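Local coordinates for excretory-secretory protein 2 (PDB 3NSW) that is secreted by the hookworm Ancylostoma ceylanicum, adopts a netrin-like fold and is probably an immunomodulator acting on the host, at residues Leu11-Ile19 against Leu96-Leu104; Asp21-Val30 against Thr72-Ser83. All blocks are in the same frame, centred on the assembly; numbering follows the deposited sequence. Where two conformers were deposited one is given.

Contact 1: residues Leu11-Ile19 against Leu96-Leu104; sequences LSEIRQEDI and LSQKEKDLL
Glu100 reaches across from the helix 98-104 and takes the backbone N-H of Ile14 on its OE1, an almost perfectly straight bond (Ile14 N to Glu100 OE1 2.8 Å, 178° at the hydrogen). The nitrogen comes in on the anti side of the carboxylate, somewhat out of its plane. The other oxygen, Glu100 OE2, turns back on its own segment and accepts from Ser97 N at 2.8 Å, while Ser97 OG receives a weak bond from Glu100 N; together these make a capping box at the start of the helix. Lys91, on the strand 88-92, adds a salt bridge to OE2, so this buried carboxylate is held at both oxygens and probably stays ionised. Two waters extend the polar contact: one joins Glu13 OE2 to Ser97 OG, the other donates to both Gln16 OE1 and Leu103 O.

This family, placed with the TIMP-like proteins, has a netrin-like fold, and here its C-terminal helix meets the N-terminal segment beside the beta-sheet. Arg15 occupies the N-cap position of the short helix 16-20, and its NE and NH2 grip Asp18 side-on, one nitrogen to each carboxylate oxygen.

Leu103 rests along residues 14-19, its two methyls against polar oxygens: CD1 lies 3.4 Å from Ile14 O, and CD2 lies 3.3 Å from Gln16 OE1, whose amide nitrogen is bonded to Asn20. The apolar contacts are made by two isoleucines. Ile19 puts CD1 against Leu103 CB (3.7 Å) and, more loosely, Leu104 CD2. Ile14, with CG1 anti to its carbonyl carbon (chi1 -60°), extends CD1 to within 4.0 Å of Leu96 CD2.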
loop_
_atom_site.group_PDB
_atom_site.type_symbol
_atom_site.label_atom_id
_atom_site.label_comp_id
_atom_site.label_asym_id
_atom_site.label_seq_id
_atom_site.Cartn_x
_atom_site.Cartn_y
_atom_site.Cartn_z
ATOM N N LEU A 11 -2.473 6.850 6.193
ATOM C CA LEU A 11 -2.767 6.486 7.576
ATOM C C LEU A 11 -1.653 6.956 8.496
ATOM O O LEU A 11 -0.474 6.709 8.228
ATOM C CB LEU A 11 -2.893 4.971 7.734
ATOM C CG LEU A 11 -4.120 4.168 7.316
ATOM C CD1 LEU A 11 -3.959 2.768 7.888
ATOM C CD2 LEU A 11 -5.416 4.796 7.808
ATOM N N SER A 12 -2.030 7.621 9.583
ATOM C CA SER A 12 -1.070 8.004 10.614
ATOM C C SER A 12 -0.585 6.767 11.365
ATOM O O SER A 12 0.597 6.660 11.687
ATOM C CB SER A 12 -1.681 9.013 11.587
ATOM O OG SER A 12 -2.804 8.465 12.253
ATOM N N GLU A 13 -1.500 5.833 11.624
ATOM C CA GLU A 13 -1.150 4.577 12.298
ATOM C C GLU A 13 -1.869 3.381 11.678
ATOM O O GLU A 13 -3.085 3.411 11.478
ATOM C CB GLU A 13 -1.455 4.662 13.803
ATOM C CG GLU A 13 -1.078 3.407 14.587
ATOM C CD GLU A 13 -1.285 3.530 16.091
ATOM O OE1 GLU A 13 -1.987 4.460 16.544
ATOM O OE2 GLU A 13 -0.745 2.677 16.826
ATOM N N ILE A 14 -1.111 2.330 11.373
ATOM C CA ILE A 14 -1.704 1.088 10.898
ATOM C C ILE A 14 -2.220 0.300 12.104
ATOM O O ILE A 14 -1.473 0.037 13.052
ATOM C CB ILE A 14 -0.698 0.227 10.096
ATOM C CG1 ILE A 14 -0.195 0.989 8.864
ATOM C CG2 ILE A 14 -1.329 -1.112 9.704
ATOM C CD1 ILE A 14 0.996 0.337 8.207
ATOM N N ARG A 15 -3.504 -0.068 12.057
ATOM C CA ARG A 15 -4.121 -0.880 13.108
ATOM C C ARG A 15 -4.661 -2.200 12.548
ATOM O O ARG A 15 -4.793 -2.356 11.334
ATOM C CB ARG A 15 -5.254 -0.101 13.788
ATOM C CG ARG A 15 -4.849 1.278 14.308
ATOM C CD ARG A 15 -6.012 2.261 14.231
ATOM N NE ARG A 15 -6.637 2.268 12.904
ATOM C CZ ARG A 15 -7.561 3.138 12.504
ATOM N NH1 ARG A 15 -7.984 4.101 13.320
ATOM N NH2 ARG A 15 -8.066 3.050 11.281
ATOM N N GLN A 16 -4.996 -3.133 13.440
ATOM C CA GLN A 16 -5.559 -4.433 13.041
ATOM C C GLN A 16 -6.780 -4.338 12.104
ATOM O O GLN A 16 -6.908 -5.122 11.153
ATOM C CB GLN A 16 -5.910 -5.271 14.279
ATOM C CG GLN A 16 -6.194 -6.739 13.978
ATOM C CD GLN A 16 -5.002 -7.451 13.376
ATOM O OE1 GLN A 16 -3.940 -7.518 13.986
ATOM N NE2 GLN A 16 -5.173 -7.991 12.172
ATOM N N GLU A 17 -7.660 -3.379 12.372
ATOM C CA GLU A 17 -8.869 -3.183 11.564
ATOM C C GLU A 17 -8.523 -2.859 10.113
ATOM O O GLU A 17 -9.213 -3.304 9.189
ATOM C CB GLU A 17 -9.753 -2.065 12.130
ATOM C CG GLU A 17 -9.977 -2.117 13.616
ATOM C CD GLU A 17 -9.019 -1.230 14.380
ATOM O OE1 GLU A 17 -9.278 -0.010 14.454
ATOM O OE2 GLU A 17 -8.015 -1.750 14.913
ATOM N N ASP A 18 -7.462 -2.075 9.921
ATOM C CA ASP A 18 -7.028 -1.677 8.589
ATOM C C ASP A 18 -6.488 -2.887 7.831
ATOM O O ASP A 18 -6.863 -3.123 6.684
ATOM C CB ASP A 18 -5.983 -0.559 8.672
ATOM C CG ASP A 18 -6.437 0.603 9.538
ATOM O OD1 ASP A 18 -7.536 1.141 9.277
ATOM O OD2 ASP A 18 -5.702 0.978 10.484
ATOM N N ILE A 19 -5.639 -3.657 8.508
ATOM C CA ILE A 19 -5.058 -4.884 7.971
ATOM C C ILE A 19 -6.118 -5.929 7.607
ATOM O O ILE A 19 -6.053 -6.529 6.537
ATOM C CB ILE A 19 -4.038 -5.484 8.948
ATOM C CG1 ILE A 19 -2.800 -4.575 9.028
ATOM C CG2 ILE A 19 -3.613 -6.890 8.498
ATOM C CD1 ILE A 19 -1.941 -4.838 10.255
ATOM N N LEU A 96 7.191 3.584 10.547
ATOM C CA LEU A 96 6.619 2.454 11.300
ATOM C C LEU A 96 7.103 2.387 12.759
ATOM O O LEU A 96 8.305 2.429 13.030
ATOM C CB LEU A 96 6.931 1.121 10.604
ATOM C CG LEU A 96 6.251 0.723 9.284
ATOM C CD1 LEU A 96 6.873 -0.549 8.723
ATOM C CD2 LEU A 96 4.761 0.526 9.465
ATOM N N SER A 97 6.156 2.272 13.692
ATOM C CA SER A 97 6.474 2.015 15.098
ATOM C C SER A 97 6.617 0.508 15.328
ATOM O O SER A 97 6.242 -0.295 14.467
ATOM C CB SER A 97 5.367 2.570 16.002
ATOM O OG SER A 97 4.154 1.889 15.739
ATOM N N GLN A 98 7.136 0.118 16.492
ATOM C CA GLN A 98 7.276 -1.306 16.813
ATOM C C GLN A 98 5.920 -2.006 16.855
ATOM O O GLN A 98 5.798 -3.157 16.412
ATOM C CB GLN A 98 8.053 -1.519 18.121
ATOM C CG GLN A 98 8.406 -2.983 18.419
ATOM C CD GLN A 98 9.180 -3.656 17.285
ATOM O OE1 GLN A 98 10.149 -3.105 16.762
ATOM N NE2 GLN A 98 8.750 -4.854 16.909
ATOM N N LYS A 99 4.906 -1.302 17.374
ATOM C CA LYS A 99 3.549 -1.827 17.394
ATOM C C LYS A 99 3.110 -2.222 15.987
ATOM O O LYS A 99 2.605 -3.328 15.782
ATOM C CB LYS A 99 2.567 -0.819 18.016
ATOM C CG LYS A 99 1.126 -1.306 18.054
ATOM C CD LYS A 99 0.195 -0.294 18.711
ATOM C CE LYS A 99 0.481 -0.125 20.188
ATOM N NZ LYS A 99 -0.509 0.792 20.818
ATOM N N GLU A 100 3.320 -1.327 15.017
ATOM C CA GLU A 100 2.947 -1.575 13.629
ATOM C C GLU A 100 3.775 -2.704 13.011
ATOM O O GLU A 100 3.236 -3.542 12.273
ATOM C CB GLU A 100 3.091 -0.295 12.799
ATOM C CG GLU A 100 2.123 0.820 13.208
ATOM C CD GLU A 100 2.438 2.137 12.516
ATOM O OE1 GLU A 100 1.632 2.577 11.673
ATOM O OE2 GLU A 100 3.493 2.726 12.809
ATOM N N LYS A 101 5.065 -2.732 13.337
ATOM C CA LYS A 101 5.953 -3.813 12.899
ATOM C C LYS A 101 5.435 -5.179 13.353
ATOM O O LYS A 101 5.373 -6.114 12.558
ATOM C CB LYS A 101 7.388 -3.574 13.375
ATOM C CG LYS A 101 8.046 -2.367 12.724
ATOM C CD LYS A 101 9.492 -2.193 13.169
ATOM C CE LYS A 101 10.125 -0.971 12.512
ATOM N NZ LYS A 101 11.505 -0.723 13.023
ATOM N N ASP A 102 5.009 -5.267 14.613
ATOM C CA ASP A 102 4.411 -6.490 15.159
ATOM C C ASP A 102 3.110 -6.904 14.457
ATOM O O ASP A 102 2.908 -8.090 14.192
ATOM C CB ASP A 102 4.190 -6.359 16.675
ATOM C CG ASP A 102 5.488 -6.381 17.478
ATOM O OD1 ASP A 102 6.552 -6.773 16.943
ATOM O OD2 ASP A 102 5.434 -6.016 18.673
ATOM N N LEU A 103 2.244 -5.933 14.141
ATOM C CA LEU A 103 0.989 -6.203 13.427
ATOM C C LEU A 103 1.255 -6.764 12.037
ATOM O O LEU A 103 0.508 -7.612 11.543
ATOM C CB LEU A 103 0.130 -4.937 13.296
ATOM C CG LEU A 103 -0.620 -4.412 14.521
ATOM C CD1 LEU A 103 -1.362 -3.150 14.172
ATOM C CD2 LEU A 103 -1.577 -5.454 15.084
ATOM N N LEU A 104 2.316 -6.263 11.414
ATOM C CA LEU A 104 2.709 -6.665 10.071
ATOM C C LEU A 104 3.573 -7.924 10.084
ATOM O O LEU A 104 3.868 -8.499 9.026
ATOM C CB LEU A 104 3.466 -5.516 9.387
ATOM C CG LEU A 104 2.662 -4.246 9.094
ATOM C CD1 LEU A 104 3.590 -3.138 8.604
ATOM C CD2 LEU A 104 1.577 -4.538 8.070
HETATM O O HOH W 1 1.962 2.609 16.707
HETATM O O HOH W 2 -1.734 -8.763 12.423
#

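Contact 2: residues Asp21-Val30 against Thr72-Ser83; sequences DVETVAYVTV and TADTDYVLGCKS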
loop_
_atom_site.group_PDB
_atom_site.type_symbol
_atom_site.label_atom_id
_atom_site.label_comp_id
_atom_site.label_asym_id
_atom_site.label_seq_id
_atom_site.Cartn_x
_atom_site.Cartn_y
_atom_site.Cartn_z
ATOM N N ASP A 21 -9.143 -5.523 6.726
ATOM C CA ASP A 21 -10.047 -5.114 5.672
ATOM C C ASP A 21 -9.440 -5.019 4.273
ATOM O O ASP A 21 -10.134 -4.673 3.324
ATOM C CB ASP A 21 -10.730 -3.808 6.014
ATOM C CG ASP A 21 -12.047 -3.678 5.315
ATOM O OD1 ASP A 21 -12.788 -4.678 5.316
ATOM O OD2 ASP A 21 -12.313 -2.622 4.719
ATOM N N VAL A 22 -8.158 -5.332 4.150
ATOM C CA VAL A 22 -7.521 -5.379 2.830
ATOM C C VAL A 22 -7.189 -6.817 2.439
ATOM O O VAL A 22 -7.250 -7.718 3.272
ATOM C CB VAL A 22 -6.297 -4.420 2.729
ATOM C CG1 VAL A 22 -6.755 -2.969 2.892
ATOM C CG2 VAL A 22 -5.208 -4.763 3.757
ATOM N N GLU A 23 -6.875 -7.038 1.167
ATOM C CA GLU A 23 -6.494 -8.371 0.718
ATOM C C GLU A 23 -4.984 -8.607 0.856
ATOM O O GLU A 23 -4.559 -9.705 1.222
ATOM C CB GLU A 23 -6.943 -8.608 -0.721
ATOM C CG GLU A 23 -6.848 -10.065 -1.159
ATOM C CD GLU A 23 -7.549 -11.025 -0.204
ATOM O OE1 GLU A 23 -8.687 -10.738 0.237
ATOM O OE2 GLU A 23 -6.953 -12.075 0.107
ATOM N N THR A 24 -4.183 -7.592 0.555
ATOM C CA THR A 24 -2.733 -7.708 0.728
ATOM C C THR A 24 -2.154 -6.444 1.351
ATOM O O THR A 24 -2.672 -5.339 1.161
ATOM C CB THR A 24 -1.977 -7.992 -0.597
ATOM O OG1 THR A 24 -2.159 -6.903 -1.509
ATOM C CG2 THR A 24 -2.423 -9.315 -1.242
ATOM N N VAL A 25 -1.072 -6.621 2.089
ATOM C CA VAL A 25 -0.306 -5.503 2.616
ATOM C C VAL A 25 1.123 -5.709 2.119
ATOM O O VAL A 25 1.700 -6.780 2.305
ATOM C CB VAL A 25 -0.302 -5.471 4.149
ATOM C CG1 VAL A 25 0.390 -4.210 4.629
ATOM C CG2 VAL A 25 -1.746 -5.528 4.699
ATOM N N ALA A 26 1.669 -4.669 1.502
ATOM C CA ALA A 26 2.951 -4.757 0.804
ATOM C C ALA A 26 3.944 -3.684 1.221
ATOM O O ALA A 26 3.559 -2.613 1.673
ATOM C CB ALA A 26 2.702 -4.660 -0.688
ATOM N N TYR A 27 5.231 -3.974 1.006
ATOM C CA TYR A 27 6.338 -3.045 1.233
ATOM C C TYR A 27 6.746 -2.676 -0.179
ATOM O O TYR A 27 7.135 -3.561 -0.954
ATOM C CB TYR A 27 7.460 -3.819 1.949
ATOM C CG TYR A 27 8.770 -3.092 2.169
ATOM C CD1 TYR A 27 8.869 -1.699 2.102
ATOM C CD2 TYR A 27 9.918 -3.825 2.535
ATOM C CE1 TYR A 27 10.111 -1.053 2.337
ATOM C CE2 TYR A 27 11.137 -3.195 2.767
ATOM C CZ TYR A 27 11.224 -1.821 2.672
ATOM O OH TYR A 27 12.425 -1.201 2.922
ATOM N N VAL A 28 6.588 -1.397 -0.534
ATOM C CA VAL A 28 6.802 -0.931 -1.907
ATOM C C VAL A 28 7.686 0.315 -1.958
ATOM O O VAL A 28 7.824 1.024 -0.962
ATOM C CB VAL A 28 5.457 -0.600 -2.616
ATOM C CG1 VAL A 28 4.529 -1.834 -2.663
ATOM C CG2 VAL A 28 4.748 0.572 -1.943
ATOM N N THR A 29 8.298 0.563 -3.115
ATOM C CA THR A 29 8.881 1.865 -3.395
ATOM C C THR A 29 8.115 2.464 -4.558
ATOM O O THR A 29 7.834 1.778 -5.549
ATOM C CB THR A 29 10.361 1.765 -3.795
ATOM O OG1 THR A 29 11.089 1.071 -2.777
ATOM C CG2 THR A 29 10.961 3.189 -3.957
ATOM N N VAL A 30 7.762 3.742 -4.434
ATOM C CA VAL A 30 7.208 4.493 -5.572
ATOM C C VAL A 30 8.378 4.849 -6.482
ATOM O O VAL A 30 9.324 5.519 -6.055
ATOM C CB VAL A 30 6.451 5.767 -5.110
ATOM C CG1 VAL A 30 6.022 6.638 -6.306
ATOM C CG2 VAL A 30 5.255 5.393 -4.270
ATOM N N THR A 72 5.884 10.606 -2.752
ATOM C CA THR A 72 7.120 11.165 -3.290
ATOM C C THR A 72 7.959 10.125 -4.022
ATOM O O THR A 72 7.885 8.930 -3.736
ATOM C CB THR A 72 7.966 11.868 -2.208
ATOM O OG1 THR A 72 8.080 11.022 -1.059
ATOM C CG2 THR A 72 7.315 13.193 -1.793
ATOM N N ALA A 73 8.753 10.610 -4.976
ATOM C CA ALA A 73 9.622 9.761 -5.776
ATOM C C ALA A 73 10.594 8.978 -4.892
ATOM O O ALA A 73 11.118 9.505 -3.904
ATOM C CB ALA A 73 10.391 10.604 -6.793
ATOM N N ASP A 74 10.803 7.709 -5.247
ATOM C CA ASP A 74 11.848 6.863 -4.662
ATOM C C ASP A 74 11.650 6.733 -3.159
ATOM O O ASP A 74 12.617 6.643 -2.398
ATOM C CB ASP A 74 13.265 7.397 -4.941
ATOM C CG ASP A 74 13.576 7.561 -6.427
ATOM O OD1 ASP A 74 13.192 6.713 -7.250
ATOM O OD2 ASP A 74 14.224 8.559 -6.756
ATOM N N THR A 75 10.389 6.751 -2.734
ATOM C CA THR A 75 10.063 6.710 -1.312
ATOM C C THR A 75 9.366 5.400 -0.964
ATOM O O THR A 75 8.567 4.882 -1.749
ATOM C CB THR A 75 9.189 7.914 -0.921
ATOM O OG1 THR A 75 9.898 9.119 -1.248
ATOM C CG2 THR A 75 8.902 7.922 0.577
ATOM N N ASP A 76 9.680 4.858 0.210
ATOM C CA ASP A 76 9.186 3.545 0.578
ATOM C C ASP A 76 7.891 3.682 1.383
ATOM O O ASP A 76 7.809 4.517 2.277
ATOM C CB ASP A 76 10.204 2.785 1.412
ATOM C CG ASP A 76 11.438 2.361 0.617
ATOM O OD1 ASP A 76 11.475 2.553 -0.612
ATOM O OD2 ASP A 76 12.358 1.812 1.245
ATOM N N TYR A 77 6.915 2.830 1.074
ATOM C CA TYR A 77 5.625 2.826 1.779
ATOM C C TYR A 77 5.165 1.430 2.147
ATOM O O TYR A 77 5.529 0.444 1.504
ATOM C CB TYR A 77 4.556 3.447 0.877
ATOM C CG TYR A 77 4.812 4.901 0.583
ATOM C CD1 TYR A 77 4.434 5.883 1.490
ATOM C CD2 TYR A 77 5.484 5.298 -0.593
ATOM C CE1 TYR A 77 4.678 7.234 1.230
ATOM C CE2 TYR A 77 5.737 6.646 -0.853
ATOM C CZ TYR A 77 5.324 7.601 0.062
ATOM O OH TYR A 77 5.566 8.927 -0.179
ATOM N N VAL A 78 4.339 1.343 3.185
ATOM C CA VAL A 78 3.539 0.145 3.372
ATOM C C VAL A 78 2.214 0.455 2.679
ATOM O O VAL A 78 1.638 1.531 2.884
ATOM C CB VAL A 78 3.300 -0.159 4.864
ATOM C CG1 VAL A 78 2.365 -1.353 5.020
ATOM C CG2 VAL A 78 4.627 -0.442 5.563
ATOM N N LEU A 79 1.749 -0.479 1.849
ATOM C CA LEU A 79 0.571 -0.255 1.021
ATOM C C LEU A 79 -0.384 -1.402 1.257
ATOM O O LEU A 79 -0.040 -2.548 0.967
ATOM C CB LEU A 79 0.981 -0.237 -0.459
ATOM C CG LEU A 79 -0.165 -0.134 -1.482
ATOM C CD1 LEU A 79 -0.884 1.233 -1.376
ATOM C CD2 LEU A 79 0.341 -0.390 -2.904
ATOM N N GLY A 80 -1.570 -1.098 1.795
ATOM C CA GLY A 80 -2.575 -2.135 2.070
ATOM C C GLY A 80 -3.688 -1.967 1.064
ATOM O O GLY A 80 -4.234 -0.881 0.959
ATOM N N CYS A 81 -4.017 -3.006 0.303
ATOM C CA CYS A 81 -5.021 -2.834 -0.764
ATOM C C CYS A 81 -6.024 -3.976 -0.856
ATOM O O CYS A 81 -5.681 -5.118 -0.619
ATOM C CB CYS A 81 -4.360 -2.650 -2.137
ATOM S SG CYS A 81 -3.495 -1.062 -2.428
ATOM N N LYS A 82 -7.269 -3.661 -1.220
ATOM C CA LYS A 82 -8.184 -4.712 -1.684
ATOM C C LYS A 82 -7.768 -5.089 -3.109
ATOM O O LYS A 82 -7.016 -4.356 -3.753
ATOM C CB LYS A 82 -9.648 -4.244 -1.641
ATOM C CG LYS A 82 -10.113 -3.904 -0.251
ATOM C CD LYS A 82 -11.578 -3.461 -0.257
ATOM C CE LYS A 82 -12.109 -3.336 1.154
ATOM N NZ LYS A 82 -11.476 -2.232 1.908
ATOM N N SER A 83 -8.256 -6.221 -3.599
ATOM C CA SER A 83 -7.903 -6.696 -4.944
ATOM C C SER A 83 -8.067 -5.619 -6.020
ATOM O O SER A 83 -9.013 -4.834 -5.976
ATOM C CB SER A 83 -8.715 -7.948 -5.292
ATOM O OG SER A 83 -8.406 -8.994 -4.387
HETATM O O HOH W 3 -0.919 -4.259 -1.188
HETATM O O HOH W 4 -4.427 -6.917 -3.027
#
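Strands 24-30 and 75-82 run antiparallel, their axes 4.5 Å apart at closest and their directions 154° apart, with paired backbone bonds at Thr24-Cys81, Ala26-Leu79 and Val28-Tyr77. They are neighbouring central strands in the curved sheet of the netrin-like fold, flanked by 88-92 and 37-45. A classic beta bulge interrupts the ladder at one end, where Glu23 N and Thr24 N both donate to Cys81 O; the first comes from above the carbonyl plane, the second nearly head-on. Cys81 is itself tied by a disulfide to Cys88 on the next strand. Beyond the bulge, Lys82 NZ forms a salt bridge with Asp21 OD2 at 3.0 Å, approaching from above the carboxylate plane.

One face of the sheet carries Ala26, Val28, Val30, Tyr77 and Leu79. Val28 CG2 sits between its backbone N and carbonyl carbon (chi1 of CG1 -59°), which brings it 4.0 Å from Tyr77 CB and 4.1 Å from Leu79 CB. Val30 CG2 meets the Tyr77 ring obliquely, 3.7 Å from Tyr77 CE2. Tyr77 OH accepts from Thr72 N at 3.1 Å, linking the first residue of the type II turn Thr72-Thr75 to the strand after it.

On the opposite face, Val25 CG1 and Val78 CG1 are pressed together at 3.5 Å, tighter than usual for two methyls. Further along, Asp76 CB lies in the plane of the Tyr27 ring, at its edge, and the carboxylate stands nearly perpendicular to that ring; His93 stacks on Tyr27. Thr29 OG1, which also bonds to Trp43 NE1, donates to Asp76 OD1 at 2.7 Å from above the carboxylate plane.

Overall arrangement
The centres of the two contacts are about 13 Å apart, contact 2 close to the middle of the molecule and contact 1 toward its periphery. Along the chain, 11-19 comes first, then 21-30 and 72-83, and 96-104 last, so the terminal segments of contact 1 bracket the strands of contact 2. Helix 16-20 leads through a short link into strand 24-33. Residues of the two terminal segments pack on the sheet around Val25 and Val78: Leu104 CD2 lies 3.7 Å from Val25 CG1, Ile14 CD1 3.9 Å from Val78 CG1, and Leu96 CD1 touches Val78 CG2. Both ends of the family region thus come together on the central strands.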